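Local coordinates for sugar kinase, pfkB family (Thermotoga maritima, PDB 2AJR), which probably transfers a phosphate from ATP to a phosphorylated sugar such as fructose 1-phosphate, as a kinase of the PfkB (ribokinase-like) family, at residues G54-I59 and K308-P313; S62-P67 and M279-I284; V200-L205 and D273-G278. All blocks are in the same frame, centred on the assembly; numbering follows the deposited sequence.

In the fold
Helices 53-63 and 271-286 carry the three contacts between them. Helix 53-63 carries interactions 1 and 2; helix 271-286 carries 2 and 3. Interaction 3 lies deepest, its centre about 5 Å from that of the chain, and rests on a lysine over a tyrosine face. Interaction 1 is also buried but mixes a lysine-asparagine hydrogen bond with apolar packing, next to a magnesium site. Interaction 2, farthest out and partly buried, has no hydrogen bond across its segments and is mainly apolar. Asn56 ND2 joins interaction 1 to Asp273 at the start of segment 273-278, and Lys63 of segment 62-67 reaches back to the carbonyl of Met312.

Interaction 1. Residues G54-I59 and K308-P313; sequences GINVSI and KEKYMP. With MG (magnesium ion), chain C; ACT (acetate ion), chain D.
Asn56, with CG beside its backbone N (chi1 -67°), holds its amide out from the helix toward Lys310, whose chain leaves nearly extended and then bends at chi3 to bring the ammonium group to it. Lys310 NZ donates to Asn56 OD1 at 2.9 Å. The C=O...N angle is 132° and the donor is tilted 19° from the carbonyl plane, so the lysine comes to the oxygen from the flank. The two side chains cross at about a right angle, and the last methylenes of the lysine also lie against the amide, with Lys310 CE 3.6 Å from Asn56 OD1. The ammonium is shared: it forms a salt bridge with Asp24 and a hydrogen bond with the carbonyl of Pro50. With OD1 taken by the lysine, ND2 turns to Asp273 and makes a weak bond to an acetate, probably from the crystallisation liquor, Asn56 ND2 to OXT of the acetate measuring 3.3 Å. Lys310 at OD1 and Asp273 at ND2 would settle which way round the amide lies.

Beside this polar pair, Met312, a selenomethionine, has its chain bent at chi2 and chi3; SE lies 3.9 Å from Asn56 O, and Met312 CG packs 4.0 Å from Ile59 CG2. One residue before Lys310, the carbonyl O of Glu309 binds the magnesium ion at 2.5 Å, as does the carbonyl of Arg307; the Glu309 carboxylate instead pairs with Lys308. The loop thus binds the metal through main-chain oxygens, while the side chains of Lys310 and Met312 meet the helix.

Asn56 belongs to the Gly-Gly-Lys-Gly-x-Asn signature of PfkB kinases, at the start of helix 53-63. Helix 76-89 packs on this helix through Ile55 and Ile59, helix 271-286 meets Val57 and Pro313, and Lys310 reaches strand 46-51 at Ser49.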
loop_
_atom_site.group_PDB
_atom_site.type_symbol
_atom_site.label_atom_id
_atom_site.label_comp_id
_atom_site.label_asym_id
_atom_site.label_seq_id
_atom_site.Cartn_x
_atom_site.Cartn_y
_atom_site.Cartn_z
ATOM N N GLY A 54 18.607 8.271 -1.659
ATOM C CA GLY A 54 19.251 9.278 -2.493
ATOM C C GLY A 54 18.275 10.317 -3.025
ATOM O O GLY A 54 18.610 11.498 -3.188
ATOM N N ILE A 55 17.059 9.869 -3.297
ATOM C CA ILE A 55 16.000 10.754 -3.725
ATOM C C ILE A 55 15.624 11.729 -2.611
ATOM O O ILE A 55 15.403 12.908 -2.876
ATOM C CB ILE A 55 14.789 9.937 -4.241
ATOM C CG1 ILE A 55 15.153 9.357 -5.615
ATOM C CG2 ILE A 55 13.529 10.801 -4.326
ATOM C CD1 ILE A 55 14.005 8.738 -6.359
ATOM N N ASN A 56 15.575 11.237 -1.370
ATOM C CA ASN A 56 15.273 12.094 -0.220
ATOM C C ASN A 56 16.419 13.107 -0.028
ATOM O O ASN A 56 16.179 14.252 0.366
ATOM C CB ASN A 56 15.065 11.296 1.088
ATOM C CG ASN A 56 13.811 10.390 1.092
ATOM O OD1 ASN A 56 12.754 10.706 0.537
ATOM N ND2 ASN A 56 13.933 9.270 1.787
ATOM N N VAL A 57 17.654 12.680 -0.308
ATOM C CA VAL A 57 18.807 13.589 -0.237
ATOM C C VAL A 57 18.668 14.692 -1.274
ATOM O O VAL A 57 18.922 15.846 -0.962
ATOM C CB VAL A 57 20.156 12.857 -0.405
ATOM C CG1 VAL A 57 21.300 13.845 -0.603
ATOM C CG2 VAL A 57 20.424 11.962 0.796
ATOM N N SER A 58 18.235 14.352 -2.485
ATOM C CA SER A 58 17.921 15.365 -3.487
ATOM C C SER A 58 16.836 16.327 -3.020
ATOM O O SER A 58 16.957 17.537 -3.186
ATOM C CB SER A 58 17.493 14.722 -4.806
ATOM O OG SER A 58 18.607 14.158 -5.490
ATOM N N ILE A 59 15.768 15.797 -2.439
ATOM C CA ILE A 59 14.698 16.654 -1.921
ATOM C C ILE A 59 15.284 17.561 -0.826
ATOM O O ILE A 59 15.139 18.778 -0.892
ATOM C CB ILE A 59 13.473 15.825 -1.426
ATOM C CG1 ILE A 59 12.801 15.129 -2.625
ATOM C CG2 ILE A 59 12.457 16.712 -0.675
ATOM C CD1 ILE A 59 11.931 13.919 -2.272
ATOM N N LYS A 308 5.905 14.456 12.418
ATOM C CA LYS A 308 5.504 13.066 12.196
ATOM C C LYS A 308 5.674 12.628 10.750
ATOM O O LYS A 308 5.939 11.460 10.492
ATOM C CB LYS A 308 4.067 12.795 12.693
ATOM C CG LYS A 308 2.930 13.509 11.966
ATOM C CD LYS A 308 1.540 13.143 12.591
ATOM C CE LYS A 308 0.427 14.139 12.235
ATOM N NZ LYS A 308 0.494 14.586 10.822
ATOM N N GLU A 309 5.544 13.561 9.816
ATOM C CA GLU A 309 5.728 13.246 8.395
ATOM C C GLU A 309 7.194 13.266 8.068
ATOM O O GLU A 309 7.978 13.912 8.760
ATOM C CB GLU A 309 5.056 14.262 7.465
ATOM C CG GLU A 309 3.677 14.682 7.874
ATOM C CD GLU A 309 3.672 15.805 8.898
ATOM O OE1 GLU A 309 4.695 16.529 9.008
ATOM O OE2 GLU A 309 2.632 15.952 9.582
ATOM N N LYS A 310 7.541 12.559 7.000
ATOM C CA LYS A 310 8.813 12.721 6.336
ATOM C C LYS A 310 8.911 14.197 6.025
ATOM O O LYS A 310 8.071 14.731 5.292
ATOM C CB LYS A 310 8.870 11.898 5.041
ATOM C CG LYS A 310 10.256 11.861 4.385
ATOM C CD LYS A 310 10.428 10.681 3.402
ATOM C CE LYS A 310 9.536 10.814 2.177
ATOM N NZ LYS A 310 9.970 9.931 1.050
ATOM N N TYR A 311 9.890 14.847 6.650
ATOM C CA TYR A 311 10.138 16.256 6.498
ATOM C C TYR A 311 11.633 16.449 6.339
ATOM O O TYR A 311 12.416 16.059 7.187
ATOM C CB TYR A 311 9.611 17.017 7.714
ATOM C CG TYR A 311 10.093 18.453 7.854
ATOM C CD1 TYR A 311 9.700 19.452 6.957
ATOM C CD2 TYR A 311 10.907 18.820 8.916
ATOM C CE1 TYR A 311 10.143 20.775 7.106
ATOM C CE2 TYR A 311 11.347 20.121 9.084
ATOM C CZ TYR A 311 10.969 21.100 8.184
ATOM O OH TYR A 311 11.448 22.388 8.392
HETATM N N MSE A 312 12.022 17.018 5.218
HETATM C CA MSE A 312 13.383 17.435 5.006
HETATM C C MSE A 312 13.417 18.912 5.398
HETATM O O MSE A 312 12.649 19.709 4.870
HETATM C CB MSE A 312 13.763 17.247 3.542
HETATM C CG MSE A 312 13.611 15.824 3.039
HETATM SE SE MSE A 312 14.772 14.506 4.013
HETATM C CE MSE A 312 13.367 13.301 4.814
ATOM N N PRO A 313 14.290 19.275 6.343
ATOM C CA PRO A 313 14.254 20.613 6.920
ATOM C C PRO A 313 14.859 21.692 6.037
ATOM O O PRO A 313 15.665 21.387 5.164
ATOM C CB PRO A 313 15.099 20.451 8.181
ATOM C CG PRO A 313 16.095 19.401 7.819
ATOM C CD PRO A 313 15.352 18.447 6.940
HETATM MG MG MG C . 9.651 13.099 10.444
HETATM C C ACT D . 12.647 5.129 2.167
HETATM O O ACT D . 11.702 4.255 1.979
HETATM O OXT ACT D . 12.339 6.365 2.243
HETATM C CH3 ACT D . 14.098 4.751 2.249
#

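Interaction 2. Residues S62-P67 and M279-I284; sequences SKLGVP and MVYYFI
Gly65 N donates to Ser62 O at 2.9 Å, ending helix 53-63 in a Schellman motif that sets Leu64 and Val66 against Tyr281. Gly65 is the C-prime residue, with a positive phi of 76°, and the chain reverses there and leads on toward strand 68-75. Tyr281, its ring carried anti to the backbone N (chi1 175°), reaches from helix 271-286 into this turn. Leu64 CB lies 3.7 Å from Tyr281 CD1, while Leu64 CD1 is 4.0 Å from Tyr281 CG, at the root of the ring. Val66 meets the same ring at its edge, near the ring plane, with CG2 3.7 Å from Tyr281 CD1.

The other branch of Val66 turns to the next turn of the helix. CG1 and the CD1 methyl of Ile284 reach toward each other tip to tip, 3.5 Å apart. Val14 of strand 14-18 packs on both of these residues, and Leu315 of helix 315-319 touches both Leu64 and Tyr281, so the turn after helix 53-63 packs between helix 271-286, strand 14-18 and helix 315-319.

No hydrogen bond crosses between the segments. The contact therefore rests on van der Waals packing of aliphatic carbons against one ring and against each other, with no directional bond to fix it; backbone N-H groups of the turn are met by the helix end.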
loop_
_atom_site.group_PDB
_atom_site.type_symbol
_atom_site.label_atom_id
_atom_site.label_comp_id
_atom_site.label_asym_id
_atom_site.label_seq_id
_atom_site.Cartn_x
_atom_site.Cartn_y
_atom_site.Cartn_z
ATOM N N SER A 62 17.463 20.302 -2.210
ATOM C CA SER A 62 16.631 21.313 -2.870
ATOM C C SER A 62 16.090 22.350 -1.882
ATOM O O SER A 62 16.121 23.527 -2.172
ATOM C CB SER A 62 15.481 20.678 -3.659
ATOM O OG SER A 62 14.396 20.364 -2.813
ATOM N N LYS A 63 15.648 21.922 -0.705
ATOM C CA LYS A 63 15.155 22.849 0.316
ATOM C C LYS A 63 16.234 23.835 0.742
ATOM O O LYS A 63 15.927 24.923 1.232
ATOM C CB LYS A 63 14.684 22.104 1.568
ATOM C CG LYS A 63 13.509 21.137 1.373
ATOM C CD LYS A 63 12.150 21.815 1.457
ATOM C CE LYS A 63 11.034 20.779 1.702
ATOM N NZ LYS A 63 10.803 20.514 3.165
ATOM N N LEU A 64 17.492 23.443 0.580
ATOM C CA LEU A 64 18.619 24.286 0.965
ATOM C C LEU A 64 19.244 24.996 -0.234
ATOM O O LEU A 64 20.351 25.532 -0.142
ATOM C CB LEU A 64 19.681 23.447 1.677
ATOM C CG LEU A 64 19.206 22.699 2.915
ATOM C CD1 LEU A 64 20.269 21.698 3.418
ATOM C CD2 LEU A 64 18.795 23.689 3.990
ATOM N N GLY A 65 18.546 24.980 -1.364
ATOM C CA GLY A 65 18.993 25.685 -2.560
ATOM C C GLY A 65 20.123 25.023 -3.330
ATOM O O GLY A 65 20.660 25.625 -4.230
ATOM N N VAL A 66 20.484 23.784 -3.004
ATOM C CA VAL A 66 21.529 23.080 -3.747
ATOM C C VAL A 66 20.885 22.147 -4.783
ATOM O O VAL A 66 20.073 21.309 -4.422
ATOM C CB VAL A 66 22.424 22.282 -2.788
ATOM C CG1 VAL A 66 23.495 21.499 -3.552
ATOM C CG2 VAL A 66 23.050 23.231 -1.766
ATOM N N PRO A 67 21.240 22.301 -6.073
ATOM C CA PRO A 67 20.682 21.447 -7.115
ATOM C C PRO A 67 21.322 20.076 -7.133
ATOM O O PRO A 67 22.444 19.902 -6.631
ATOM C CB PRO A 67 20.996 22.201 -8.407
ATOM C CG PRO A 67 22.150 23.092 -8.090
ATOM C CD PRO A 67 22.190 23.296 -6.610
HETATM N N MSE A 279 25.296 17.165 5.549
HETATM C CA MSE A 279 26.720 17.003 5.321
HETATM C C MSE A 279 27.108 17.422 3.916
HETATM O O MSE A 279 28.100 18.124 3.740
HETATM C CB MSE A 279 27.154 15.561 5.567
HETATM C CG MSE A 279 27.110 15.178 7.014
HETATM SE SE MSE A 279 27.951 13.450 7.381
HETATM C CE MSE A 279 29.685 14.058 8.100
ATOM N N VAL A 280 26.332 17.000 2.922
ATOM C CA VAL A 280 26.631 17.385 1.547
ATOM C C VAL A 280 26.628 18.912 1.438
ATOM O O VAL A 280 27.591 19.498 0.948
ATOM C CB VAL A 280 25.667 16.748 0.510
ATOM C CG1 VAL A 280 26.066 17.162 -0.905
ATOM C CG2 VAL A 280 25.699 15.246 0.630
ATOM N N TYR A 281 25.574 19.548 1.943
ATOM C CA TYR A 281 25.465 21.012 1.955
ATOM C C TYR A 281 26.661 21.691 2.631
ATOM O O TYR A 281 27.159 22.701 2.134
ATOM C CB TYR A 281 24.175 21.449 2.655
ATOM C CG TYR A 281 24.010 22.945 2.827
ATOM C CD1 TYR A 281 23.408 23.712 1.839
ATOM C CD2 TYR A 281 24.435 23.594 3.986
ATOM C CE1 TYR A 281 23.244 25.092 1.983
ATOM C CE2 TYR A 281 24.266 24.982 4.142
ATOM C CZ TYR A 281 23.672 25.715 3.133
ATOM O OH TYR A 281 23.498 27.067 3.256
ATOM N N TYR A 282 27.101 21.157 3.762
ATOM C CA TYR A 282 28.185 21.783 4.507
ATOM C C TYR A 282 29.467 21.695 3.710
ATOM O O TYR A 282 30.230 22.659 3.638
ATOM C CB TYR A 282 28.406 21.120 5.878
ATOM C CG TYR A 282 29.361 21.907 6.762
ATOM C CD1 TYR A 282 30.742 21.846 6.582
ATOM C CD2 TYR A 282 28.874 22.734 7.768
ATOM C CE1 TYR A 282 31.611 22.598 7.387
ATOM C CE2 TYR A 282 29.730 23.483 8.579
ATOM C CZ TYR A 282 31.090 23.415 8.389
ATOM O OH TYR A 282 31.902 24.162 9.217
ATOM N N PHE A 283 29.714 20.516 3.150
ATOM C CA PHE A 283 30.868 20.296 2.294
ATOM C C PHE A 283 30.868 21.313 1.154
ATOM O O PHE A 283 31.834 22.066 0.993
ATOM C CB PHE A 283 30.859 18.869 1.748
ATOM C CG PHE A 283 31.980 18.576 0.801
ATOM C CD1 PHE A 283 33.285 18.581 1.239
ATOM C CD2 PHE A 283 31.726 18.284 -0.524
ATOM C CE1 PHE A 283 34.316 18.308 0.375
ATOM C CE2 PHE A 283 32.755 18.011 -1.389
ATOM C CZ PHE A 283 34.052 18.021 -0.938
ATOM N N ILE A 284 29.776 21.366 0.393
ATOM C CA ILE A 284 29.672 22.319 -0.713
ATOM C C ILE A 284 29.895 23.768 -0.269
ATOM O O ILE A 284 30.665 24.490 -0.900
ATOM C CB ILE A 284 28.312 22.246 -1.411
ATOM C CG1 ILE A 284 28.170 20.934 -2.191
ATOM C CG2 ILE A 284 28.142 23.441 -2.342
ATOM C CD1 ILE A 284 26.941 20.902 -3.052
#

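Interaction 3. Residues V200-L205 and D273-G278; sequences VVKPDL and DAYVAG
The backbones come nearest at Lys202 and Val276, with CA atoms 8.1 Å apart, Lys202 lying just past strand 200-201 and Val276 on helix 271-286, a separation bridged by the side chains of Lys202 and Tyr275. Lys202 leaves its backbone anti to N (chi1 172°) and bends at chi2, which carries the methylenes over Tyr275, and at chi4, which sets the ammonium. The methylene Lys202 CE sits over one face of the ring, offset toward the rim, 3.8 Å from Tyr275 CG and 4.1 Å from the ring centroid. The ammonium continues above the same face: Lys202 NZ lies 4.7 Å from the centroid of the Tyr275 ring, 20° off the ring normal. A CH-pi contact and a longer cation-pi contact thus come from one chain, which crosses the tyrosine side chain at about a right angle. The charge would be drawn to the electron-rich ring face, and it has a long, weak ion pair with Asp246 as well.

Asp273, at the start of the helical segment, ends the Gly-Ala-Gly-Asp signature of the family and forms a salt bridge with Lys53. Strand 200-201 sits in the sheet between strands 178-182 and 236-241; Lys202 touches Glu182 and Ser240 of these. Tyr275 packs on Val238 of strand 236-241 and, on helix 290-304, on Phe298 and Ala301, so the pair ties the sheet to helices 271-286 and 290-304.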
loop_
_atom_site.group_PDB
_atom_site.type_symbol
_atom_site.label_atom_id
_atom_site.label_comp_id
_atom_site.label_asym_id
_atom_site.label_seq_id
_atom_site.Cartn_x
_atom_site.Cartn_y
_atom_site.Cartn_z
ATOM N N VAL A 200 33.219 9.896 2.779
ATOM C CA VAL A 200 32.344 9.955 3.946
ATOM C C VAL A 200 31.440 8.722 3.953
ATOM O O VAL A 200 30.710 8.484 3.001
ATOM C CB VAL A 200 31.419 11.191 3.907
ATOM C CG1 VAL A 200 30.519 11.209 5.143
ATOM C CG2 VAL A 200 32.229 12.473 3.792
ATOM N N VAL A 201 31.507 7.936 5.014
ATOM C CA VAL A 201 30.677 6.742 5.139
ATOM C C VAL A 201 29.768 6.886 6.360
ATOM O O VAL A 201 30.193 7.352 7.423
ATOM C CB VAL A 201 31.524 5.433 5.218
ATOM C CG1 VAL A 201 32.454 5.407 6.474
ATOM C CG2 VAL A 201 30.620 4.220 5.189
ATOM N N LYS A 202 28.506 6.528 6.188
ATOM C CA LYS A 202 27.551 6.502 7.293
ATOM C C LYS A 202 26.782 5.192 7.181
ATOM O O LYS A 202 25.825 5.092 6.440
ATOM C CB LYS A 202 26.623 7.725 7.247
ATOM C CG LYS A 202 25.493 7.668 8.239
ATOM C CD LYS A 202 25.085 9.026 8.736
ATOM C CE LYS A 202 23.715 8.958 9.419
ATOM N NZ LYS A 202 23.764 8.109 10.623
ATOM N N PRO A 203 27.241 4.163 7.878
ATOM C CA PRO A 203 26.595 2.883 7.712
ATOM C C PRO A 203 25.169 2.899 8.239
ATOM O O PRO A 203 24.879 3.576 9.224
ATOM C CB PRO A 203 27.450 1.933 8.549
ATOM C CG PRO A 203 28.671 2.666 8.859
ATOM C CD PRO A 203 28.349 4.094 8.840
ATOM N N ASP A 204 24.304 2.167 7.552
ATOM C CA ASP A 204 22.936 1.987 7.956
ATOM C C ASP A 204 22.873 0.722 8.790
ATOM O O ASP A 204 22.979 -0.374 8.263
ATOM C CB ASP A 204 22.045 1.842 6.732
ATOM C CG ASP A 204 20.596 1.589 7.093
ATOM O OD1 ASP A 204 20.220 1.715 8.295
ATOM O OD2 ASP A 204 19.831 1.281 6.156
ATOM N N LEU A 205 22.685 0.880 10.091
ATOM C CA LEU A 205 22.747 -0.241 10.991
ATOM C C LEU A 205 21.386 -0.735 11.405
ATOM O O LEU A 205 21.307 -1.726 12.126
ATOM C CB LEU A 205 23.570 0.130 12.207
ATOM C CG LEU A 205 25.032 0.445 11.907
ATOM C CD1 LEU A 205 25.700 0.991 13.155
ATOM C CD2 LEU A 205 25.769 -0.796 11.369
ATOM N N ASP A 273 18.618 10.606 5.870
ATOM C CA ASP A 273 18.867 11.236 4.575
ATOM C C ASP A 273 19.006 12.741 4.759
ATOM O O ASP A 273 19.801 13.385 4.078
ATOM C CB ASP A 273 17.733 10.862 3.620
ATOM C CG ASP A 273 17.496 9.337 3.588
ATOM O OD1 ASP A 273 18.495 8.572 3.581
ATOM O OD2 ASP A 273 16.332 8.901 3.607
ATOM N N ALA A 274 18.247 13.301 5.695
ATOM C CA ALA A 274 18.481 14.686 6.126
ATOM C C ALA A 274 19.901 14.818 6.632
ATOM O O ALA A 274 20.584 15.732 6.244
ATOM C CB ALA A 274 17.491 15.115 7.216
ATOM N N TYR A 275 20.341 13.889 7.483
ATOM C CA TYR A 275 21.719 13.867 7.976
ATOM C C TYR A 275 22.699 13.969 6.825
ATOM O O TYR A 275 23.559 14.845 6.810
ATOM C CB TYR A 275 21.999 12.582 8.755
ATOM C CG TYR A 275 23.100 12.713 9.786
ATOM C CD1 TYR A 275 24.387 13.101 9.422
ATOM C CD2 TYR A 275 22.851 12.444 11.129
ATOM C CE1 TYR A 275 25.395 13.229 10.369
ATOM C CE2 TYR A 275 23.856 12.560 12.077
ATOM C CZ TYR A 275 25.121 12.959 11.689
ATOM O OH TYR A 275 26.114 13.081 12.617
ATOM N N VAL A 276 22.574 13.080 5.848
ATOM C CA VAL A 276 23.516 13.072 4.731
ATOM C C VAL A 276 23.428 14.366 3.920
ATOM O O VAL A 276 24.457 14.941 3.545
ATOM C CB VAL A 276 23.325 11.825 3.840
ATOM C CG1 VAL A 276 24.136 11.943 2.550
ATOM C CG2 VAL A 276 23.761 10.603 4.612
ATOM N N ALA A 277 22.211 14.840 3.678
ATOM C CA ALA A 277 22.007 16.073 2.911
ATOM C C ALA A 277 22.674 17.273 3.583
ATOM O O ALA A 277 23.245 18.137 2.919
ATOM C CB ALA A 277 20.550 16.337 2.732
ATOM N N GLY A 278 22.578 17.332 4.906
ATOM C CA GLY A 278 23.217 18.386 5.663
ATOM C C GLY A 278 24.711 18.354 5.450
ATOM O O GLY A 278 25.321 19.381 5.184
#